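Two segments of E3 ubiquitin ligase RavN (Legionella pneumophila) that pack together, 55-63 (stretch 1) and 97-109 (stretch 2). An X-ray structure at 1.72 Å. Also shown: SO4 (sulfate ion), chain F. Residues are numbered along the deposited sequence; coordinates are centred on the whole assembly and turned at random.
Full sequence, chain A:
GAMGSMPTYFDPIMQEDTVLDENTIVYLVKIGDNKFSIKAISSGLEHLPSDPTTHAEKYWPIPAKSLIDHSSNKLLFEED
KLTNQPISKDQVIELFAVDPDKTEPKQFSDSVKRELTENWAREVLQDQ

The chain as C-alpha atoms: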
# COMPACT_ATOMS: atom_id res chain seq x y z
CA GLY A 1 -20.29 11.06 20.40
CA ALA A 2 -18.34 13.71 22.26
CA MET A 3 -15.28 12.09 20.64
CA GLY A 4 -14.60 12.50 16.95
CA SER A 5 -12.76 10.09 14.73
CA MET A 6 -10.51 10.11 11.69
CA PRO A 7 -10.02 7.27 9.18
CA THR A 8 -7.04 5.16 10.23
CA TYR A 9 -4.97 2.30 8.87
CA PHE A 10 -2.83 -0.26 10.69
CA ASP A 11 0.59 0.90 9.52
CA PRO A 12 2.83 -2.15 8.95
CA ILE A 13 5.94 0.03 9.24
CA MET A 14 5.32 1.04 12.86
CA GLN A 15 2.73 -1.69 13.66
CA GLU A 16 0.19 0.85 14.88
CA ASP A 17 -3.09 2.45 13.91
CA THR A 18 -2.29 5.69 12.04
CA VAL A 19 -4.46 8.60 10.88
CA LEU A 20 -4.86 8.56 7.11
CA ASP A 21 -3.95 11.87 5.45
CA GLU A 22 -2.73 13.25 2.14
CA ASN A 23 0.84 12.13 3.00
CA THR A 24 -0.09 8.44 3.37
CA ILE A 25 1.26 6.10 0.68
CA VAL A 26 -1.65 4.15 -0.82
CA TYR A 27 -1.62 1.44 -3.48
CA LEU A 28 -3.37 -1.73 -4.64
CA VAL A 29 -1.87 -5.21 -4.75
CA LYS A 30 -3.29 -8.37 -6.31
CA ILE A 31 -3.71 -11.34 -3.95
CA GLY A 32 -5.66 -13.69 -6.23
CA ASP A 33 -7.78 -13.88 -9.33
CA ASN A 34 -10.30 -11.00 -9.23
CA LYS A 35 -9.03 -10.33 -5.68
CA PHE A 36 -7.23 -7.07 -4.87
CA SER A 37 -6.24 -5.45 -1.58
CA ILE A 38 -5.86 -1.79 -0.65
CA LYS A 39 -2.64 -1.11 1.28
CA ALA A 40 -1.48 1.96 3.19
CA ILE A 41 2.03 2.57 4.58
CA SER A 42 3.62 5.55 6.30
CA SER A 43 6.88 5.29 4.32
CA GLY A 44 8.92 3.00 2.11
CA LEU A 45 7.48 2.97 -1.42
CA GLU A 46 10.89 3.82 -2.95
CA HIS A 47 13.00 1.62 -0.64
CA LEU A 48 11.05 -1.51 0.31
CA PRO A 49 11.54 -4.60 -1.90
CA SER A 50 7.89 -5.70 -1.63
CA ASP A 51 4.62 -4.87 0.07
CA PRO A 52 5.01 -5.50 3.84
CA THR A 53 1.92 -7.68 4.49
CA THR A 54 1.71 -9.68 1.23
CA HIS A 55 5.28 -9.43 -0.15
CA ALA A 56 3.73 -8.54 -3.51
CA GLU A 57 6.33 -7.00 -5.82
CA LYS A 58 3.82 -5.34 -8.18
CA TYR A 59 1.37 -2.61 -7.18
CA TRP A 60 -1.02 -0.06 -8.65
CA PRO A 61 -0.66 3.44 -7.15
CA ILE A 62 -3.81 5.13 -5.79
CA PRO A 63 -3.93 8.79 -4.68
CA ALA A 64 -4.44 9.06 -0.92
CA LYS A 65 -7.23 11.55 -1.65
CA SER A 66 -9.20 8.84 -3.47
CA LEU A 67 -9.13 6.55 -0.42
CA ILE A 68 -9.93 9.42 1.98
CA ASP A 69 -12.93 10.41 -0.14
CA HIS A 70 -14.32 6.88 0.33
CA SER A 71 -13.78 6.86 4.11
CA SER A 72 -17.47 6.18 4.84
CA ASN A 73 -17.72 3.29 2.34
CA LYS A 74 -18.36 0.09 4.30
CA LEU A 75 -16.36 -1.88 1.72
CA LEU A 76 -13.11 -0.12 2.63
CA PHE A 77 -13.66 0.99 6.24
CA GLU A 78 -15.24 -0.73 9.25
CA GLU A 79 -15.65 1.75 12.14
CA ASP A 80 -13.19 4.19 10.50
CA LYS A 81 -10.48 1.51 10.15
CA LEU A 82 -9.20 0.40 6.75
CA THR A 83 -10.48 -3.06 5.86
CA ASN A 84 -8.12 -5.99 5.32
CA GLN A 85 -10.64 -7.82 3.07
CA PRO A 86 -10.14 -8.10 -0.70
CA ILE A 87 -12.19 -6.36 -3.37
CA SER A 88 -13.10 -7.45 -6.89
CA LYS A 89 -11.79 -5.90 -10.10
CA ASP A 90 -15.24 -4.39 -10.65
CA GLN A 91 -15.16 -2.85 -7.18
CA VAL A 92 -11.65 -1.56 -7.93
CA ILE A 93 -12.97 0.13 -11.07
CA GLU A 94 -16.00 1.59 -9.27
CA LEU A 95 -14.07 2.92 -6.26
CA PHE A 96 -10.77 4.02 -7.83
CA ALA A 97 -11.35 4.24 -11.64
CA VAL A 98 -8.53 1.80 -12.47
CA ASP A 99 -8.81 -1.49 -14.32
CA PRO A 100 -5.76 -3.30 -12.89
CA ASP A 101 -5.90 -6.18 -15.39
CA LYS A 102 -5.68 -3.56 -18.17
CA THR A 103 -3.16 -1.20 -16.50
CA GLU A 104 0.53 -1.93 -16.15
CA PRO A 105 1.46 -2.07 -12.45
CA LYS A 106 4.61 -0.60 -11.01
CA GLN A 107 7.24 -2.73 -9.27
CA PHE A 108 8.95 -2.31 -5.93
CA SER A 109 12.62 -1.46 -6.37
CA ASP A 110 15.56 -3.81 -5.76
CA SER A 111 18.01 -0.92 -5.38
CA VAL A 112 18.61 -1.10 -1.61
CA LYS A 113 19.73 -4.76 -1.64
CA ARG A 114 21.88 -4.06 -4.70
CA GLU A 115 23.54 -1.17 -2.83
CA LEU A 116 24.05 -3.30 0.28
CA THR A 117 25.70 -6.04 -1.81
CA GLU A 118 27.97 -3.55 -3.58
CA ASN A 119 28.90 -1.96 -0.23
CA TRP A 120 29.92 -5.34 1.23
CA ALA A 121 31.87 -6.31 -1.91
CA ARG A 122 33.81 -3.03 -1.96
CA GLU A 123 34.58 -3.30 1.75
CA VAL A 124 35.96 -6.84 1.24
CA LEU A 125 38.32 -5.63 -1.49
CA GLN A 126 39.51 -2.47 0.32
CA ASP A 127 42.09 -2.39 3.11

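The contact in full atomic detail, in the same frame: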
# COMPACT_ATOMS: atom_id res chain seq x y z
N HIS A 55 4.04 -9.26 0.60
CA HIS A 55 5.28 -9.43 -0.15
C HIS A 55 5.05 -9.38 -1.66
O HIS A 55 5.87 -9.87 -2.44
CB HIS A 55 6.01 -10.71 0.26
CG HIS A 55 6.58 -10.64 1.64
ND1 HIS A 55 7.07 -11.75 2.30
CD2 HIS A 55 6.74 -9.60 2.49
CE1 HIS A 55 7.50 -11.39 3.50
NE2 HIS A 55 7.31 -10.09 3.64
N ALA A 56 3.94 -8.78 -2.09
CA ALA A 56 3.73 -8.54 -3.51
C ALA A 56 4.79 -7.57 -4.04
O ALA A 56 5.13 -6.58 -3.38
CB ALA A 56 2.33 -7.98 -3.77
N GLU A 57 5.33 -7.87 -5.22
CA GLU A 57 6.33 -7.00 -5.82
C GLU A 57 5.73 -5.99 -6.79
O GLU A 57 6.39 -5.00 -7.11
CB GLU A 57 7.39 -7.84 -6.55
CG GLU A 57 8.24 -8.66 -5.60
CD GLU A 57 9.46 -9.26 -6.27
OE1 GLU A 57 10.14 -8.55 -7.04
OE2 GLU A 57 9.73 -10.44 -6.01
N LYS A 58 4.50 -6.22 -7.24
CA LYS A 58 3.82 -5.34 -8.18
C LYS A 58 2.67 -4.64 -7.46
O LYS A 58 2.01 -5.24 -6.60
CB LYS A 58 3.28 -6.13 -9.38
CG LYS A 58 4.34 -6.94 -10.12
CD LYS A 58 3.83 -7.43 -11.47
CE LYS A 58 4.95 -8.07 -12.29
NZ LYS A 58 6.14 -7.17 -12.45
N TYR A 59 2.44 -3.38 -7.80
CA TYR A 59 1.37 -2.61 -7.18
C TYR A 59 0.83 -1.59 -8.16
O TYR A 59 1.49 -1.23 -9.14
CB TYR A 59 1.85 -1.91 -5.90
CG TYR A 59 2.87 -0.82 -6.15
CD1 TYR A 59 4.23 -1.11 -6.20
CD2 TYR A 59 2.48 0.50 -6.34
CE1 TYR A 59 5.16 -0.14 -6.44
CE2 TYR A 59 3.41 1.49 -6.57
CZ TYR A 59 4.75 1.16 -6.62
OH TYR A 59 5.70 2.14 -6.84
N TRP A 60 -0.39 -1.12 -7.88
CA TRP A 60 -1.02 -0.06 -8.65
C TRP A 60 -1.18 1.15 -7.74
O TRP A 60 -1.89 1.06 -6.72
CB TRP A 60 -2.39 -0.51 -9.18
CG TRP A 60 -2.32 -1.61 -10.24
CD1 TRP A 60 -2.30 -1.45 -11.59
CD2 TRP A 60 -2.26 -3.03 -10.01
NE1 TRP A 60 -2.23 -2.67 -12.22
CE2 TRP A 60 -2.20 -3.66 -11.27
CE3 TRP A 60 -2.25 -3.82 -8.85
CZ2 TRP A 60 -2.13 -5.05 -11.41
CZ3 TRP A 60 -2.18 -5.19 -8.99
CH2 TRP A 60 -2.12 -5.79 -10.26
N PRO A 61 -0.52 2.28 -8.02
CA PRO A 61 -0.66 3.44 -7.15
C PRO A 61 -2.07 4.02 -7.18
O PRO A 61 -2.74 4.02 -8.21
CB PRO A 61 0.35 4.44 -7.72
CG PRO A 61 0.62 3.98 -9.11
CD PRO A 61 0.46 2.49 -9.09
N ILE A 62 -2.50 4.51 -6.01
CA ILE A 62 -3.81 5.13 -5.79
C ILE A 62 -3.55 6.43 -5.04
O ILE A 62 -2.80 6.42 -4.05
CB ILE A 62 -4.73 4.20 -4.97
CG1 ILE A 62 -4.87 2.83 -5.63
CG2 ILE A 62 -6.07 4.86 -4.68
CD1 ILE A 62 -5.87 2.77 -6.76
N PRO A 63 -4.10 7.57 -5.47
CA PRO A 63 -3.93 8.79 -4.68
C PRO A 63 -4.57 8.64 -3.31
O PRO A 63 -5.67 8.10 -3.19
CB PRO A 63 -4.63 9.86 -5.53
CG PRO A 63 -4.72 9.27 -6.93
CD PRO A 63 -4.87 7.79 -6.70
N ALA A 97 -11.43 3.90 -10.21
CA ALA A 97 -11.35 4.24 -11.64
C ALA A 97 -10.08 3.69 -12.29
O ALA A 97 -9.47 4.34 -13.14
CB ALA A 97 -11.46 5.75 -11.87
N VAL A 98 -9.67 2.49 -11.88
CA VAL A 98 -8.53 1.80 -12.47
C VAL A 98 -8.95 0.37 -12.77
O VAL A 98 -9.46 -0.33 -11.88
CB VAL A 98 -7.30 1.79 -11.54
CG1 VAL A 98 -6.13 1.12 -12.24
CG2 VAL A 98 -6.93 3.20 -11.11
N ASP A 99 -8.74 -0.07 -14.01
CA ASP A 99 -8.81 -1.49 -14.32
C ASP A 99 -7.41 -2.06 -14.15
O ASP A 99 -6.55 -1.78 -15.00
CB ASP A 99 -9.33 -1.74 -15.73
CG ASP A 99 -9.70 -3.21 -15.96
OD1 ASP A 99 -9.14 -4.10 -15.27
OD2 ASP A 99 -10.54 -3.49 -16.84
N PRO A 100 -7.13 -2.82 -13.10
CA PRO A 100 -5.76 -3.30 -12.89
C PRO A 100 -5.33 -4.35 -13.91
O PRO A 100 -4.15 -4.39 -14.28
CB PRO A 100 -5.80 -3.88 -11.47
CG PRO A 100 -7.23 -4.25 -11.26
CD PRO A 100 -8.04 -3.26 -12.03
N ASP A 101 -6.26 -5.18 -14.38
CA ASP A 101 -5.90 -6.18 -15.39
C ASP A 101 -5.72 -5.58 -16.77
O ASP A 101 -5.32 -6.30 -17.69
CB ASP A 101 -6.96 -7.29 -15.43
CG ASP A 101 -6.91 -8.19 -14.20
OD1 ASP A 101 -5.86 -8.20 -13.51
OD2 ASP A 101 -7.92 -8.87 -13.91
N LYS A 102 -5.98 -4.28 -16.94
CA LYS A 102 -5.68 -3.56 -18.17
C LYS A 102 -4.75 -2.36 -17.94
O LYS A 102 -4.61 -1.52 -18.83
CB LYS A 102 -6.97 -3.10 -18.85
CG LYS A 102 -8.06 -4.18 -18.91
CD LYS A 102 -8.61 -4.38 -20.32
CE LYS A 102 -9.85 -5.27 -20.29
NZ LYS A 102 -10.75 -4.90 -19.15
N THR A 103 -4.12 -2.27 -16.77
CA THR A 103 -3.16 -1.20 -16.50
C THR A 103 -1.87 -1.83 -16.01
O THR A 103 -1.89 -2.75 -15.19
CB THR A 103 -3.70 -0.22 -15.44
OG1 THR A 103 -4.96 0.32 -15.88
CG2 THR A 103 -2.72 0.93 -15.20
N GLU A 104 -0.75 -1.36 -16.53
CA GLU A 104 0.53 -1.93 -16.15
C GLU A 104 0.83 -1.52 -14.72
O GLU A 104 0.81 -0.32 -14.43
CB GLU A 104 1.63 -1.46 -17.09
CG GLU A 104 2.96 -2.16 -16.89
CD GLU A 104 3.74 -2.30 -18.18
OE1 GLU A 104 3.52 -1.49 -19.10
OE2 GLU A 104 4.57 -3.23 -18.27
N PRO A 105 1.07 -2.46 -13.81
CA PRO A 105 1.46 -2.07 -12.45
C PRO A 105 2.89 -1.55 -12.43
O PRO A 105 3.65 -1.71 -13.39
CB PRO A 105 1.33 -3.37 -11.65
CG PRO A 105 1.54 -4.45 -12.68
CD PRO A 105 0.96 -3.92 -13.96
N LYS A 106 3.23 -0.90 -11.33
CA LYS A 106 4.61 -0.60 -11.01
C LYS A 106 5.21 -1.74 -10.20
O LYS A 106 4.51 -2.67 -9.78
CB LYS A 106 4.71 0.73 -10.26
CG LYS A 106 4.14 1.90 -11.03
CD LYS A 106 4.77 3.21 -10.62
CE LYS A 106 4.80 4.19 -11.78
NZ LYS A 106 6.01 5.06 -11.75
N GLN A 107 6.52 -1.68 -9.99
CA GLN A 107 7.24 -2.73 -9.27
C GLN A 107 8.06 -2.11 -8.17
O GLN A 107 8.69 -1.06 -8.38
CB GLN A 107 8.16 -3.52 -10.20
CG GLN A 107 7.82 -4.99 -10.33
CD GLN A 107 8.94 -5.77 -10.99
OE1 GLN A 107 9.13 -5.70 -12.20
NE2 GLN A 107 9.69 -6.53 -10.19
N PHE A 108 8.04 -2.73 -6.99
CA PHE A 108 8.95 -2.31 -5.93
C PHE A 108 10.38 -2.44 -6.41
O PHE A 108 10.71 -3.33 -7.20
CB PHE A 108 8.73 -3.15 -4.67
CG PHE A 108 7.50 -2.76 -3.89
CD1 PHE A 108 7.53 -1.72 -2.97
CD2 PHE A 108 6.30 -3.44 -4.08
CE1 PHE A 108 6.38 -1.36 -2.25
CE2 PHE A 108 5.15 -3.09 -3.37
CZ PHE A 108 5.20 -2.05 -2.45
N SER A 109 11.24 -1.53 -5.94
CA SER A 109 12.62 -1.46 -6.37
C SER A 109 13.48 -2.49 -5.66
O SER A 109 13.22 -2.86 -4.51
CB SER A 109 13.18 -0.05 -6.10
OG SER A 109 14.57 0.03 -6.35
S SO4 F . 3.83 -10.28 -7.49
O1 SO4 F . 4.94 -10.14 -6.56
O2 SO4 F . 3.08 -11.49 -7.16
O3 SO4 F . 4.35 -10.39 -8.85
O4 SO4 F . 2.95 -9.11 -7.39

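Trp60, Tyr59 and Phe108 cover the most surface in this contact, which buries 763 Å² summed over both sides, and each is best read through the geometry around its ring.

Trp60 is clamped between two prolines. Pro100 CB lies 3.8 Å from the centroid of the Trp60 five-membered ring, 20° off the ring normal, and Pro105 CB lies 3.7 Å from the same centroid, 19° off the normal, over the opposite face. Both offsets are small enough to place these carbons over the pi system, as CH-pi contacts require. The ring edge is left free for a polar partner: Trp60 NE1 donates to Thr103 O at 3.0 Å, with an N-H...O angle of 167°. The indole is thus fixed both across its plane and within it. The loop that supplies this acceptor is itself braced, since Thr103 OG1 donates to Asp99 O at 2.8 Å.

Tyr59 combines strand pairing with side-chain packing. It forms an antiparallel hydrogen-bonded pair with Lys106: Tyr59 N donates to Lys106 O at 3.0 Å (160°), and Lys106 N returns a bond to Tyr59 O at 2.8 Å (142°). The two side chains share a face of the sheet, which brings Lys106 CB to 4.0 Å from the Tyr59 ring centroid, 24° off the normal, so the aliphatic base of the lysine covers the ring.

The edge of Tyr59 also points toward the face of Phe108. Their centroids are 4.8 Å apart and the planes meet at 51°, with Tyr59 CD1 3.6 Å from Phe108 CE2. Phe108 is anchored through its backbone, where Phe108 N donates to Glu57 O at 2.8 Å (162°). Glu57 O also lies 3.2 Å from Gln107 CA, a CA-H...O contact beside the conventional bond.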